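Local structure of 190aa long hypothetical protein (2DDZ) at residues E[82-87]-E[130-135]; E[94-99]-E[111-116]. The protein is of unknown function but belongs to the DUF366 family, grouped in one clan with class II tRNA synthetases, and assembles as a hexamer. One frame throughout, in Å; residues are numbered along the deposited sequence.

Contact 1: residues E[82-87]-E[130-135]; sequences LLASSL and VSIKIH
A84, turned toward the strand on helix 82-87, meets two isoleucines, I132 and I134, that stand on the same face of strand 131-135. Its single methyl does most of the work: A84 CB lies 4.0 Å from I132 CG2, and that same CG2 is 4.1 Å from A84 CA, so the branch methyl rests over the helix backbone as well as the side chain. The small residue is consistent with the close approach of helix and strand, the A84 and I132 CA atoms being 5.9 Å apart. In I132, CG1 stands beside the backbone N (chi1 -79°), which leaves CG2 anti to N and facing A84; CG1 carries CD1 toward L83, where I132 CD1 and L83 CD2 are a loose 4.7 Å apart. I134 has the same first torsion but makes its approach with CD1, at the end of its longer branch, 4.0 Å from A84 O and 4.3 Å from A84 CB; chi2 is -33°, well away from a staggered value. The side chains meet by apolar contacts alone; A84 O is the one polar atom touched, by a methyl. Within the helix, S86 OG gives a hydrogen bond of 2.9 Å to L82 O, one turn back. The backbone S86 N reaches the same oxygen from the opposite face of its plane, so two donors grip it. On the strand, K133 points away from the helix, and its NZ bonds to the backbone oxygens of A20 and R22. S85 and S86 turn instead to the second subunit, where S85 OG bonds to V179 O of that subunit. Strand 131-139 runs between strands 68-75 and 118-128, pairing I132 with L75, I134 with L73 and K133 with T126, and helix 81-100 packs over this part of the sheet.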
ATOM      1  N   LEU E  82       0.513   3.937 -11.340  1.00 32.94           N
ATOM      2  CA  LEU E  82      -0.195   3.118 -12.329  1.00 38.12           C
ATOM      3  C   LEU E  82      -1.694   3.427 -12.324  1.00 31.81           C
ATOM      4  O   LEU E  82      -2.329   3.459 -13.373  1.00 34.26           O
ATOM      5  CB  LEU E  82       0.051   1.634 -12.061  1.00 24.85           C
ATOM      6  CG  LEU E  82       1.457   1.229 -12.530  1.00 34.34           C
ATOM      7  CD1 LEU E  82       1.827  -0.179 -12.075  1.00 30.73           C
ATOM      8  CD2 LEU E  82       1.485   1.332 -14.051  1.00 27.92           C
ATOM      9  N   LEU E  83      -2.249   3.672 -11.140  1.00 31.65           N
ATOM     10  CA  LEU E  83      -3.661   4.018 -11.015  1.00 34.41           C
ATOM     11  C   LEU E  83      -3.892   5.374 -11.676  1.00 32.06           C
ATOM     12  O   LEU E  83      -4.848   5.559 -12.413  1.00 34.28           O
ATOM     13  CB  LEU E  83      -4.075   4.085  -9.537  1.00 31.49           C
ATOM     14  CG  LEU E  83      -5.498   4.582  -9.225  1.00 39.69           C
ATOM     15  CD1 LEU E  83      -6.533   3.826 -10.059  1.00 31.09           C
ATOM     16  CD2 LEU E  83      -5.775   4.399  -7.739  1.00 36.89           C
ATOM     17  N   ALA E  84      -2.997   6.321 -11.414  1.00 36.04           N
ATOM     18  CA  ALA E  84      -3.113   7.649 -11.996  1.00 30.10           C
ATOM     19  C   ALA E  84      -3.090   7.576 -13.529  1.00 30.55           C
ATOM     20  O   ALA E  84      -3.917   8.188 -14.203  1.00 28.48           O
ATOM     21  CB  ALA E  84      -1.970   8.544 -11.492  1.00 23.44           C
ATOM     22  N   SER E  85      -2.137   6.823 -14.068  1.00 20.05           N
ATOM     23  CA  SER E  85      -1.987   6.682 -15.504  1.00 24.48           C
ATOM     24  C   SER E  85      -3.183   5.972 -16.153  1.00 38.34           C
ATOM     25  O   SER E  85      -3.672   6.402 -17.202  1.00 34.86           O
ATOM     26  CB  SER E  85      -0.699   5.918 -15.809  1.00 18.85           C
ATOM     27  OG  SER E  85      -0.509   5.812 -17.202  1.00 31.20           O
ATOM     28  N   SER E  86      -3.652   4.892 -15.531  1.00 29.98           N
ATOM     29  CA  SER E  86      -4.789   4.160 -16.077  1.00 39.39           C
ATOM     30  C   SER E  86      -6.002   5.084 -16.131  1.00 34.61           C
ATOM     31  O   SER E  86      -6.576   5.319 -17.190  1.00 39.96           O
ATOM     32  CB  SER E  86      -5.112   2.936 -15.207  1.00 21.35           C
ATOM     33  OG  SER E  86      -4.065   1.983 -15.241  1.00 50.00           O
ATOM     34  N   LEU E  87      -6.375   5.605 -14.972  1.00 35.12           N
ATOM     35  CA  LEU E  87      -7.517   6.499 -14.840  1.00 41.20           C
ATOM     36  C   LEU E  87      -7.464   7.675 -15.819  1.00 35.51           C
ATOM     37  O   LEU E  87      -8.470   8.048 -16.415  1.00 35.53           O
ATOM     38  CB  LEU E  87      -7.585   7.008 -13.399  1.00 37.12           C
ATOM     39  CG  LEU E  87      -8.879   7.656 -12.929  1.00 45.97           C
ATOM     40  CD1 LEU E  87     -10.059   6.714 -13.141  1.00 56.80           C
ATOM     41  CD2 LEU E  87      -8.721   7.993 -11.462  1.00 53.94           C
ATOM     42  N   VAL E 130      -0.206  12.348  -0.889  1.00 34.20           N
ATOM     43  CA  VAL E 130      -1.543  11.989  -0.406  1.00 30.71           C
ATOM     44  C   VAL E 130      -2.673  11.894  -1.429  1.00 29.60           C
ATOM     45  O   VAL E 130      -3.833  11.744  -1.048  1.00 26.66           O
ATOM     46  CB  VAL E 130      -2.026  12.978   0.659  1.00 37.70           C
ATOM     47  CG1 VAL E 130      -0.967  13.145   1.726  1.00 45.61           C
ATOM     48  CG2 VAL E 130      -2.367  14.312   0.006  1.00 23.31           C
ATOM     49  N   SER E 131      -2.370  11.987  -2.718  1.00 26.34           N
ATOM     50  CA  SER E 131      -3.451  11.923  -3.686  1.00 24.55           C
ATOM     51  C   SER E 131      -3.012  11.754  -5.140  1.00 26.12           C
ATOM     52  O   SER E 131      -1.830  11.873  -5.471  1.00 29.59           O
ATOM     53  CB  SER E 131      -4.295  13.196  -3.576  1.00 28.09           C
ATOM     54  OG  SER E 131      -3.575  14.287  -4.117  1.00 24.50           O
ATOM     55  N   ILE E 132      -3.997  11.482  -5.995  1.00 22.97           N
ATOM     56  CA  ILE E 132      -3.791  11.333  -7.430  1.00 22.90           C
ATOM     57  C   ILE E 132      -4.208  12.674  -8.025  1.00 33.55           C
ATOM     58  O   ILE E 132      -5.255  13.219  -7.659  1.00 31.98           O
ATOM     59  CB  ILE E 132      -4.697  10.240  -8.040  1.00 31.14           C
ATOM     60  CG1 ILE E 132      -4.131   8.846  -7.753  1.00 35.11           C
ATOM     61  CG2 ILE E 132      -4.839  10.457  -9.531  1.00 33.07           C
ATOM     62  CD1 ILE E 132      -4.098   8.505  -6.290  1.00 67.57           C
ATOM     63  N   LYS E 133      -3.394  13.196  -8.937  1.00 31.62           N
ATOM     64  CA  LYS E 133      -3.661  14.472  -9.579  1.00 26.48           C
ATOM     65  C   LYS E 133      -3.577  14.366 -11.085  1.00 29.59           C
ATOM     66  O   LYS E 133      -2.549  13.959 -11.628  1.00 34.59           O
ATOM     67  CB  LYS E 133      -2.668  15.533  -9.093  1.00 28.40           C
ATOM     68  CG  LYS E 133      -3.010  16.084  -7.734  1.00 28.79           C
ATOM     69  CD  LYS E 133      -4.411  16.685  -7.747  1.00 39.43           C
ATOM     70  CE  LYS E 133      -4.536  17.882  -8.711  1.00 35.02           C
ATOM     71  NZ  LYS E 133      -4.382  19.209  -8.034  1.00 34.79           N
ATOM     72  N   ILE E 134      -4.656  14.762 -11.755  1.00 28.88           N
ATOM     73  CA  ILE E 134      -4.742  14.705 -13.214  1.00 27.48           C
ATOM     74  C   ILE E 134      -5.139  16.023 -13.880  1.00 27.25           C
ATOM     75  O   ILE E 134      -6.019  16.727 -13.402  1.00 29.60           O
ATOM     76  CB  ILE E 134      -5.809  13.665 -13.676  1.00 33.96           C
ATOM     77  CG1 ILE E 134      -5.491  12.273 -13.135  1.00 33.09           C
ATOM     78  CG2 ILE E 134      -5.899  13.648 -15.190  1.00 29.51           C
ATOM     79  CD1 ILE E 134      -4.028  12.005 -13.005  1.00 60.88           C
ATOM     80  N   HIS E 135      -4.497  16.350 -14.992  1.00 25.31           N
ATOM     81  CA  HIS E 135      -4.878  17.540 -15.739  1.00 29.02           C
ATOM     82  C   HIS E 135      -5.202  17.180 -17.179  1.00 30.16           C
ATOM     83  O   HIS E 135      -4.525  16.365 -17.792  1.00 37.93           O
ATOM     84  CB  HIS E 135      -3.781  18.615 -15.765  1.00 35.73           C
ATOM     85  CG  HIS E 135      -4.090  19.755 -16.698  1.00 36.32           C
ATOM     86  ND1 HIS E 135      -3.589  19.830 -17.980  1.00 35.52           N
ATOM     87  CD2 HIS E 135      -4.909  20.828 -16.555  1.00 32.05           C
ATOM     88  CE1 HIS E 135      -4.084  20.896 -18.586  1.00 34.91           C
ATOM     89  NE2 HIS E 135      -4.887  21.517 -17.745  1.00 35.70           N
TER

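Contact 2: residues E[94-99]-E[111-116]; sequences RLVELL and DDIYVN
This is helix-on-sheet packing in an alpha+beta fold: the last turns of helix 81-100 lie on strand 112-115, the middle strand of an antiparallel meander with 106-109 and 118-128. The axes of helix 94-99 and strand 112-115 come within 9.5 Å, and their N-to-C directions differ by just 21°, so the helix runs almost along the strand. I113 carries the strand's share, entering the helix surface between L95, V96 and L99. Each of its branches has a partner. With its first torsion setting it anti to the carbonyl carbon (chi1 -65°), I113 CG1 lies 3.7 Å from V96 CG2, the two side chains passing alongside with their ends pointing opposite ways. At the end of that branch, I113 CD1 is 4.0 Å from L95 CB. Replacing I113 with an alanine would probably open a gap between L95, V96 and L99, leaving all three without their partner on this strand. I113 also packs on I92 and L120, and L99 on L120 and A106, which extends the apolar layer to both adjoining strands. One flank of the helix borders the second subunit, V96 packing on W100 and E97 OE2 making a salt bridge to R108 NE of that chain, while R94 and L98 pack on helix 161-184 of their own. The branch methyl of I113 points to the next helical turn, its CG2 lying 4.0 Å from L99 CD1.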
ATOM      1  N   ARG E  94     -13.032   8.544 -22.616  1.00 42.77           N
ATOM      2  CA  ARG E  94     -14.434   8.942 -22.513  1.00 40.24           C
ATOM      3  C   ARG E  94     -14.682  10.249 -23.268  1.00 43.05           C
ATOM      4  O   ARG E  94     -15.711  10.396 -23.925  1.00 43.95           O
ATOM      5  CB  ARG E  94     -14.861   9.109 -21.062  1.00 30.11           C
ATOM      6  CG  ARG E  94     -16.294   9.642 -20.901  1.00 46.36           C
ATOM      7  CD  ARG E  94     -17.358   8.574 -21.194  1.00 34.95           C
ATOM      8  NE  ARG E  94     -18.720   9.108 -21.107  1.00 53.87           N
ATOM      9  CZ  ARG E  94     -19.353   9.735 -22.101  1.00 59.31           C
ATOM     10  NH1 ARG E  94     -18.754   9.909 -23.273  1.00 53.44           N
ATOM     11  NH2 ARG E  94     -20.585  10.193 -21.929  1.00 49.84           N
ATOM     12  N   LEU E  95     -13.744  11.192 -23.168  1.00 38.77           N
ATOM     13  CA  LEU E  95     -13.852  12.464 -23.876  1.00 36.08           C
ATOM     14  C   LEU E  95     -13.888  12.213 -25.382  1.00 47.15           C
ATOM     15  O   LEU E  95     -14.557  12.933 -26.124  1.00 54.03           O
ATOM     16  CB  LEU E  95     -12.664  13.378 -23.561  1.00 36.04           C
ATOM     17  CG  LEU E  95     -12.606  13.976 -22.155  1.00 40.84           C
ATOM     18  CD1 LEU E  95     -11.410  14.905 -22.073  1.00 39.91           C
ATOM     19  CD2 LEU E  95     -13.907  14.742 -21.844  1.00 37.35           C
ATOM     20  N   VAL E  96     -13.166  11.193 -25.832  1.00 47.77           N
ATOM     21  CA  VAL E  96     -13.130  10.868 -27.248  1.00 44.62           C
ATOM     22  C   VAL E  96     -14.502  10.361 -27.684  1.00 50.43           C
ATOM     23  O   VAL E  96     -15.042  10.804 -28.695  1.00 51.25           O
ATOM     24  CB  VAL E  96     -12.024   9.816 -27.540  1.00 52.59           C
ATOM     25  CG1 VAL E  96     -12.167   9.259 -28.950  1.00 46.93           C
ATOM     26  CG2 VAL E  96     -10.646  10.471 -27.378  1.00 47.06           C
ATOM     27  N   GLU E  97     -15.065   9.440 -26.908  1.00 49.39           N
ATOM     28  CA  GLU E  97     -16.393   8.893 -27.185  1.00 50.05           C
ATOM     29  C   GLU E  97     -17.407  10.039 -27.255  1.00 47.64           C
ATOM     30  O   GLU E  97     -18.297  10.051 -28.099  1.00 53.99           O
ATOM     31  CB  GLU E  97     -16.806   7.942 -26.063  1.00 45.37           C
ATOM     32  CG  GLU E  97     -16.156   6.573 -26.094  1.00 63.22           C
ATOM     33  CD  GLU E  97     -16.217   5.872 -24.739  1.00 72.82           C
ATOM     34  OE1 GLU E  97     -17.154   6.160 -23.961  1.00 73.80           O
ATOM     35  OE2 GLU E  97     -15.336   5.029 -24.456  1.00 60.58           O
ATOM     36  N   LEU E  98     -17.255  10.998 -26.350  1.00 42.06           N
ATOM     37  CA  LEU E  98     -18.147  12.141 -26.277  1.00 44.39           C
ATOM     38  C   LEU E  98     -18.107  13.046 -27.511  1.00 45.95           C
ATOM     39  O   LEU E  98     -19.122  13.621 -27.898  1.00 48.49           O
ATOM     40  CB  LEU E  98     -17.820  12.966 -25.029  1.00 37.66           C
ATOM     41  CG  LEU E  98     -18.679  14.218 -24.845  1.00 48.77           C
ATOM     42  CD1 LEU E  98     -20.147  13.807 -24.763  1.00 47.67           C
ATOM     43  CD2 LEU E  98     -18.258  14.974 -23.587  1.00 45.23           C
ATOM     44  N   LEU E  99     -16.937  13.186 -28.119  1.00 43.76           N
ATOM     45  CA  LEU E  99     -16.811  14.032 -29.299  1.00 48.45           C
ATOM     46  C   LEU E  99     -17.565  13.408 -30.461  1.00 47.37           C
ATOM     47  O   LEU E  99     -18.000  14.103 -31.372  1.00 42.45           O
ATOM     48  CB  LEU E  99     -15.336  14.246 -29.647  1.00 47.80           C
ATOM     49  CG  LEU E  99     -14.575  15.185 -28.701  1.00 44.86           C
ATOM     50  CD1 LEU E  99     -13.100  15.168 -29.022  1.00 50.72           C
ATOM     51  CD2 LEU E  99     -15.124  16.588 -28.843  1.00 52.72           C
ATOM     52  N   ASP E 111      -2.785   9.145 -24.250  1.00 33.92           N
ATOM     53  CA  ASP E 111      -3.546  10.125 -23.493  1.00 37.35           C
ATOM     54  C   ASP E 111      -3.783  11.391 -24.326  1.00 40.78           C
ATOM     55  O   ASP E 111      -4.161  12.429 -23.792  1.00 31.21           O
ATOM     56  CB  ASP E 111      -2.802  10.477 -22.199  1.00 37.90           C
ATOM     57  CG  ASP E 111      -1.492  11.187 -22.451  1.00 40.51           C
ATOM     58  OD1 ASP E 111      -0.972  11.096 -23.585  1.00 51.84           O
ATOM     59  OD2 ASP E 111      -0.969  11.829 -21.510  1.00 49.73           O
ATOM     60  N   ASP E 112      -3.549  11.302 -25.633  1.00 41.60           N
ATOM     61  CA  ASP E 112      -3.749  12.443 -26.522  1.00 39.11           C
ATOM     62  C   ASP E 112      -4.930  12.229 -27.464  1.00 40.33           C
ATOM     63  O   ASP E 112      -5.122  11.137 -28.019  1.00 34.67           O
ATOM     64  CB  ASP E 112      -2.507  12.717 -27.378  1.00 41.34           C
ATOM     65  CG  ASP E 112      -1.340  13.244 -26.582  1.00 42.45           C
ATOM     66  OD1 ASP E 112      -1.554  14.026 -25.631  1.00 46.71           O
ATOM     67  OD2 ASP E 112      -0.196  12.885 -26.928  1.00 52.45           O
ATOM     68  N   ILE E 113      -5.710  13.289 -27.639  1.00 33.33           N
ATOM     69  CA  ILE E 113      -6.868  13.269 -28.515  1.00 38.47           C
ATOM     70  C   ILE E 113      -6.507  13.895 -29.862  1.00 42.15           C
ATOM     71  O   ILE E 113      -5.958  15.003 -29.919  1.00 43.37           O
ATOM     72  CB  ILE E 113      -8.020  14.052 -27.880  1.00 44.81           C
ATOM     73  CG1 ILE E 113      -8.466  13.335 -26.601  1.00 40.21           C
ATOM     74  CG2 ILE E 113      -9.168  14.214 -28.876  1.00 42.25           C
ATOM     75  CD1 ILE E 113      -9.454  14.112 -25.794  1.00 37.13           C
ATOM     76  N   TYR E 114      -6.811  13.182 -30.941  1.00 42.00           N
ATOM     77  CA  TYR E 114      -6.528  13.669 -32.291  1.00 47.64           C
ATOM     78  C   TYR E 114      -7.773  13.695 -33.174  1.00 49.46           C
ATOM     79  O   TYR E 114      -8.673  12.853 -33.054  1.00 42.52           O
ATOM     80  CB  TYR E 114      -5.469  12.801 -32.989  1.00 52.94           C
ATOM     81  CG  TYR E 114      -4.042  13.050 -32.559  1.00 54.31           C
ATOM     82  CD1 TYR E 114      -3.559  12.556 -31.350  1.00 57.07           C
ATOM     83  CD2 TYR E 114      -3.171  13.789 -33.362  1.00 57.99           C
ATOM     84  CE1 TYR E 114      -2.248  12.790 -30.949  1.00 50.74           C
ATOM     85  CE2 TYR E 114      -1.854  14.032 -32.966  1.00 56.01           C
ATOM     86  CZ  TYR E 114      -1.402  13.527 -31.759  1.00 56.69           C
ATOM     87  OH  TYR E 114      -0.106  13.754 -31.355  1.00 65.89           O
ATOM     88  N   VAL E 115      -7.806  14.675 -34.068  1.00 48.68           N
ATOM     89  CA  VAL E 115      -8.898  14.831 -35.018  1.00 50.05           C
ATOM     90  C   VAL E 115      -8.241  15.187 -36.344  1.00 56.03           C
ATOM     91  O   VAL E 115      -7.565  16.214 -36.456  1.00 48.50           O
ATOM     92  CB  VAL E 115      -9.867  15.964 -34.603  1.00 57.45           C
ATOM     93  CG1 VAL E 115     -10.946  16.125 -35.659  1.00 44.38           C
ATOM     94  CG2 VAL E 115     -10.494  15.649 -33.243  1.00 46.33           C
ATOM     95  N   ASN E 116      -8.424  14.326 -37.341  1.00 55.50           N
ATOM     96  CA  ASN E 116      -7.827  14.549 -38.650  1.00 61.40           C
ATOM     97  C   ASN E 116      -6.330  14.783 -38.515  1.00 56.20           C
ATOM     98  O   ASN E 116      -5.801  15.775 -39.017  1.00 59.55           O
ATOM     99  CB  ASN E 116      -8.473  15.749 -39.352  1.00 65.65           C
ATOM    100  CG  ASN E 116      -9.949  15.534 -39.634  1.00 82.12           C
ATOM    101  OD1 ASN E 116     -10.365  14.436 -40.011  1.00 88.84           O
ATOM    102  ND2 ASN E 116     -10.748  16.585 -39.465  1.00 76.89           N
TER

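Overall arrangement
From the N terminus, the chain first lays down strands 5-8, 36-45 and 68-75, then enters helix 81-100, which supplies one segment to each contact. Its first turns go to contact 1 and its last turns to contact 2. Beyond the helix the chain soon turns back as strands 106-109 and 112-115, and contact 2 closes this short loop. Strand 118-128 follows, and strand 131-139 then closes the longer loop of contact 1, inside which contact 2 is nested. The contacts do not touch: their centres are about 19 Å apart and their nearest atoms about 7 Å. Yet together they fasten one helix along one sheet. Both also border the second subunit.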